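Long-range contacts in dihydrolipoyl dehydrogenase (Elizabethkingia anophelis NUHP1, PDB 6UZI), which probably catalyses the NAD(+)-dependent reoxidation of protein-bound dihydrolipoyl groups, using one bound FAD per subunit: residues 403-408 with 458-463; 442-447 with 466-471. All blocks are in the same frame, centred on the assembly; numbering follows the deposited sequence.

Contact 1 (403-408 with 458-463). With ZN (zinc ion), chain F.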
loop_
_atom_site.group_PDB
_atom_site.type_symbol
_atom_site.label_atom_id
_atom_site.label_comp_id
_atom_site.label_asym_id
_atom_site.label_seq_id
_atom_site.Cartn_x
_atom_site.Cartn_y
_atom_site.Cartn_z
ATOM N N GLY A 403 -13.673 0.963 6.436
ATOM C CA GLY A 403 -13.630 -0.173 5.545
ATOM C C GLY A 403 -13.483 -1.502 6.259
ATOM O O GLY A 403 -13.500 -1.603 7.490
ATOM N N VAL A 404 -13.297 -2.538 5.444
ATOM C CA VAL A 404 -13.266 -3.912 5.908
ATOM C C VAL A 404 -12.515 -4.722 4.862
ATOM O O VAL A 404 -12.467 -4.351 3.683
ATOM C CB VAL A 404 -14.706 -4.442 6.136
ATOM C CG1 VAL A 404 -15.446 -4.572 4.812
ATOM C CG2 VAL A 404 -14.695 -5.767 6.883
ATOM N N ILE A 405 -11.900 -5.820 5.304
ATOM C CA ILE A 405 -11.287 -6.818 4.435
ATOM C C ILE A 405 -12.107 -8.095 4.535
ATOM O O ILE A 405 -12.428 -8.550 5.640
ATOM C CB ILE A 405 -9.823 -7.083 4.813
ATOM C CG1 ILE A 405 -9.033 -5.776 4.809
ATOM C CG2 ILE A 405 -9.215 -8.109 3.872
ATOM C CD1 ILE A 405 -8.720 -5.281 3.428
ATOM N N LYS A 406 -12.450 -8.665 3.386
ATOM C CA LYS A 406 -13.331 -9.820 3.325
ATOM C C LYS A 406 -12.683 -10.907 2.485
ATOM O O LYS A 406 -12.278 -10.659 1.345
ATOM C CB LYS A 406 -14.697 -9.424 2.757
ATOM C CG LYS A 406 -15.605 -10.589 2.388
ATOM C CD LYS A 406 -16.823 -10.086 1.611
ATOM C CE LYS A 406 -17.925 -11.138 1.554
ATOM N NZ LYS A 406 -19.117 -10.635 0.833
ATOM N N ILE A 407 -12.583 -12.107 3.045
ATOM C CA ILE A 407 -11.965 -13.242 2.377
ATOM C C ILE A 407 -12.992 -14.361 2.267
ATOM O O ILE A 407 -13.678 -14.681 3.246
ATOM C CB ILE A 407 -10.712 -13.727 3.128
ATOM C CG1 ILE A 407 -9.585 -12.702 3.001
ATOM C CG2 ILE A 407 -10.265 -15.090 2.595
ATOM C CD1 ILE A 407 -8.351 -13.040 3.829
ATOM N N LEU A 408 -13.094 -14.948 1.078
ATOM C CA LEU A 408 -13.937 -16.104 0.820
ATOM C C LEU A 408 -13.040 -17.316 0.595
ATOM O O LEU A 408 -12.083 -17.250 -0.184
ATOM C CB LEU A 408 -14.829 -15.859 -0.397
ATOM C CG LEU A 408 -15.709 -14.613 -0.319
ATOM C CD1 LEU A 408 -16.321 -14.285 -1.673
ATOM C CD2 LEU A 408 -16.795 -14.817 0.713
ATOM N N GLU A 458 -2.217 -6.004 7.847
ATOM C CA GLU A 458 -2.541 -6.881 8.970
ATOM C C GLU A 458 -4.019 -7.225 8.980
ATOM O O GLU A 458 -4.408 -8.273 9.506
ATOM C CB GLU A 458 -2.145 -6.236 10.301
ATOM C CG GLU A 458 -0.670 -5.947 10.453
ATOM C CD GLU A 458 -0.277 -5.647 11.881
ATOM O OE1 GLU A 458 -0.358 -4.468 12.285
ATOM O OE2 GLU A 458 0.113 -6.590 12.602
ATOM N N ALA A 459 -4.855 -6.362 8.394
ATOM C CA ALA A 459 -6.271 -6.682 8.279
ATOM C C ALA A 459 -6.489 -7.888 7.384
ATOM O O ALA A 459 -7.407 -8.681 7.626
ATOM C CB ALA A 459 -7.043 -5.480 7.738
ATOM N N ILE A 460 -5.633 -8.077 6.380
ATOM C CA ILE A 460 -5.724 -9.283 5.566
ATOM C C ILE A 460 -5.400 -10.508 6.410
ATOM O O ILE A 460 -6.137 -11.504 6.401
ATOM C CB ILE A 460 -4.798 -9.181 4.346
ATOM C CG1 ILE A 460 -5.082 -7.904 3.568
ATOM C CG2 ILE A 460 -5.000 -10.375 3.446
ATOM C CD1 ILE A 460 -4.067 -7.640 2.489
ATOM N N LYS A 461 -4.296 -10.441 7.166
ATOM C CA LYS A 461 -3.917 -11.547 8.036
ATOM C C LYS A 461 -5.026 -11.875 9.029
ATOM O O LYS A 461 -5.344 -13.053 9.249
ATOM C CB LYS A 461 -2.616 -11.210 8.767
ATOM C CG LYS A 461 -2.202 -12.223 9.823
ATOM C CD LYS A 461 -1.180 -11.629 10.770
ATOM C CE LYS A 461 -0.697 -12.649 11.787
ATOM N NZ LYS A 461 0.096 -13.728 11.155
ATOM N N GLU A 462 -5.644 -10.847 9.623
ATOM C CA GLU A 462 -6.698 -11.092 10.602
ATOM C C GLU A 462 -7.933 -11.699 9.945
ATOM O O GLU A 462 -8.543 -12.620 10.498
ATOM C CB GLU A 462 -7.059 -9.801 11.332
ATOM C CG GLU A 462 -5.994 -9.260 12.283
ATOM C CD GLU A 462 -5.766 -10.132 13.517
ATOM O OE1 GLU A 462 -6.744 -10.696 14.045
ATOM O OE2 GLU A 462 -4.617 -10.197 14.007
ATOM N N ALA A 463 -8.315 -11.203 8.764
ATOM C CA ALA A 463 -9.455 -11.789 8.059
ATOM C C ALA A 463 -9.197 -13.248 7.701
ATOM O O ALA A 463 -10.101 -14.088 7.803
ATOM C CB ALA A 463 -9.776 -10.983 6.800
HETATM ZN ZN ZN F . -0.317 -6.692 14.733
#
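A463 CB lies over the face of the I405 peptide, 3.8 Å from I405 O, while I407 CD1 comes near the plane of the I460 peptide at its oxygen edge, 3.7 Å from I460 O. A third flat group, the E458 carboxylate, takes no part in this packing: its OE2 binds the zinc ion at 2.2 Å, and OE1 is 3.3 Å from the metal. Both isoleucines face the helix, being two residues apart on one side of the strand. In I405 the first torsion (-55°) sets CG1 beside the backbone N, where it meets A459 CB at 3.6 Å. The CG2 branch, anti to that N, reaches I460 CG1 and A463 CB, each at 4.1 Å. Further along, I407 CD1 approaches A463 CB at 3.9 Å. A459 and A463, one helical turn apart, present only methyls, consistent with axes that approach to 7.9 Å and cross at -42°. On the other side, K406 makes salt bridges with D222 and E372. A helix lying across an antiparallel sheet belongs to the dimerisation domain of this oxidoreductase family, and the same helix carries E458 to a zinc site completed by H453 and by E333 of the second subunit.

Contact 2 (442-447 with 466-471)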
loop_
_atom_site.group_PDB
_atom_site.type_symbol
_atom_site.label_atom_id
_atom_site.label_comp_id
_atom_site.label_asym_id
_atom_site.label_seq_id
_atom_site.Cartn_x
_atom_site.Cartn_y
_atom_site.Cartn_z
ATOM N N SER A 442 -4.319 -21.118 0.895
ATOM C CA SER A 442 -5.459 -21.263 1.781
ATOM C C SER A 442 -5.519 -20.086 2.749
ATOM O O SER A 442 -4.552 -19.336 2.915
ATOM C CB SER A 442 -5.369 -22.580 2.549
ATOM O OG SER A 442 -4.326 -22.514 3.503
ATOM N N ALA A 443 -6.683 -19.924 3.385
ATOM C CA ALA A 443 -6.807 -18.906 4.423
ATOM C C ALA A 443 -5.804 -19.155 5.543
ATOM O O ALA A 443 -5.210 -18.215 6.083
ATOM C CB ALA A 443 -8.232 -18.884 4.973
ATOM N N GLU A 444 -5.583 -20.424 5.885
ATOM C CA GLU A 444 -4.591 -20.758 6.894
ATOM C C GLU A 444 -3.192 -20.342 6.449
ATOM O O GLU A 444 -2.387 -19.876 7.265
ATOM C CB GLU A 444 -4.646 -22.256 7.182
ATOM C CG GLU A 444 -3.668 -22.728 8.233
ATOM C CD GLU A 444 -3.843 -24.190 8.517
ATOM O OE1 GLU A 444 -4.684 -24.817 7.835
ATOM O OE2 GLU A 444 -3.151 -24.711 9.413
ATOM N N ASP A 445 -2.879 -20.518 5.161
ATOM C CA ASP A 445 -1.566 -20.121 4.660
ATOM C C ASP A 445 -1.298 -18.652 4.945
ATOM O O ASP A 445 -0.266 -18.294 5.526
ATOM C CB ASP A 445 -1.461 -20.388 3.159
ATOM C CG ASP A 445 -1.299 -21.859 2.831
ATOM O OD1 ASP A 445 -0.910 -22.641 3.729
ATOM O OD2 ASP A 445 -1.549 -22.226 1.663
ATOM N N ILE A 446 -2.231 -17.786 4.549
ATOM C CA ILE A 446 -2.065 -16.351 4.748
ATOM C C ILE A 446 -2.085 -16.008 6.230
ATOM O O ILE A 446 -1.365 -15.111 6.684
ATOM C CB ILE A 446 -3.150 -15.594 3.961
ATOM C CG1 ILE A 446 -3.001 -15.902 2.473
ATOM C CG2 ILE A 446 -3.079 -14.091 4.217
ATOM C CD1 ILE A 446 -1.608 -15.625 1.937
ATOM N N ALA A 447 -2.895 -16.724 7.010
ATOM C CA ALA A 447 -3.007 -16.434 8.433
ATOM C C ALA A 447 -1.704 -16.669 9.189
ATOM O O ALA A 447 -1.478 -16.030 10.223
ATOM C CB ALA A 447 -4.111 -17.297 9.040
ATOM N N ASP A 466 -9.835 -15.255 10.602
ATOM C CA ASP A 466 -11.275 -15.376 10.803
ATOM C C ASP A 466 -11.886 -16.395 9.850
ATOM O O ASP A 466 -12.767 -17.170 10.239
ATOM C CB ASP A 466 -11.933 -14.007 10.624
ATOM C CG ASP A 466 -13.393 -14.018 10.977
ATOM O OD1 ASP A 466 -13.739 -14.441 12.100
ATOM O OD2 ASP A 466 -14.196 -13.618 10.110
ATOM N N ALA A 467 -11.417 -16.418 8.602
ATOM C CA ALA A 467 -11.973 -17.343 7.624
ATOM C C ALA A 467 -11.550 -18.775 7.918
ATOM O O ALA A 467 -12.358 -19.704 7.807
ATOM C CB ALA A 467 -11.541 -16.936 6.218
ATOM N N THR A 468 -10.292 -18.976 8.307
ATOM C CA THR A 468 -9.791 -20.337 8.433
ATOM C C THR A 468 -10.416 -21.050 9.628
ATOM O O THR A 468 -10.657 -22.261 9.572
ATOM C CB THR A 468 -8.259 -20.337 8.506
ATOM O OG1 THR A 468 -7.764 -21.669 8.337
ATOM C CG2 THR A 468 -7.745 -19.777 9.826
ATOM N N GLY A 469 -10.689 -20.329 10.713
ATOM C CA GLY A 469 -11.235 -20.987 11.885
ATOM C C GLY A 469 -11.842 -20.077 12.933
ATOM O O GLY A 469 -11.901 -20.447 14.109
ATOM N N LYS A 470 -12.306 -18.899 12.519
ATOM C CA LYS A 470 -12.898 -17.919 13.432
ATOM C C LYS A 470 -11.993 -17.668 14.633
ATOM O O LYS A 470 -12.450 -17.604 15.775
ATOM C CB LYS A 470 -14.291 -18.338 13.902
ATOM C CG LYS A 470 -15.353 -18.489 12.836
ATOM C CD LYS A 470 -16.734 -18.490 13.491
ATOM C CE LYS A 470 -17.847 -18.760 12.491
ATOM N NZ LYS A 470 -17.907 -17.743 11.400
ATOM N N ARG A 471 -10.692 -17.546 14.381
ATOM C CA ARG A 471 -9.730 -17.403 15.466
ATOM C C ARG A 471 -8.804 -16.226 15.220
ATOM O O ARG A 471 -7.596 -16.298 15.463
ATOM C CB ARG A 471 -8.937 -18.692 15.663
ATOM C CG ARG A 471 -8.315 -19.259 14.403
ATOM C CD ARG A 471 -7.438 -20.429 14.759
ATOM N NE ARG A 471 -6.715 -20.951 13.609
ATOM C CZ ARG A 471 -5.441 -20.674 13.350
ATOM N NH1 ARG A 471 -4.853 -21.202 12.286
ATOM N NH2 ARG A 471 -4.754 -19.871 14.155
#
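A467 reaches A443 methyl to methyl, with the two CB atoms 4.0 Å apart. The T468 side chain is set against the first turn of helix 443-447: its CB packs 3.8 Å from A443 CB. The first torsion of T468 (-167°) places OG1 anti to its own backbone N, and this oxygen lies 3.4 Å from E444 CB. Its polar partner is D414, whose OD2 also accepts from E444 N, so a single carboxylate oxygen bridges T468, late in helix 458-469, to the first turn of helix 443-447. That turn opens with a capping box: D445 N donates to S442 OG at 3.0 Å, and S442 N donates in return to D445 OD2, meeting it from above the carboxylate plane. The T468 methyl CG2 comes more loosely against A447 CB, at 4.5 Å. K470 has positive phi, and its N bonds to D466 O. Beyond it R471 runs back toward helix 443-447 and presents the edge of its guanidinium to E444 CG. E444 OE2 stays 4.8 Å from R471 NH1 and makes a long, weak ion pair with R448, while R471 NH2 lies close to the like charge of R29 of the second subunit.

Contacts 1 and 2 use successive parts of helix 458-469, and their centres lie about 10 Å apart. The first sets the helix against strand 404-408, the second sets its C-terminal end against helix 443-447. They touch directly: K461 NZ is 2.9 Å from A447 O, a probable hydrogen bond, and I407 CG2 packs 4.3 Å from A467 CB. I460 CG2 and I446 CG2 pack at 4.3 Å as well. Contact 1 includes the zinc ligand E458, and the A459 side chain is about 11 Å from that of H453, the predicted proton acceptor. Contact 2 is further off, with the A447 side chain about 13 Å from the zinc ion.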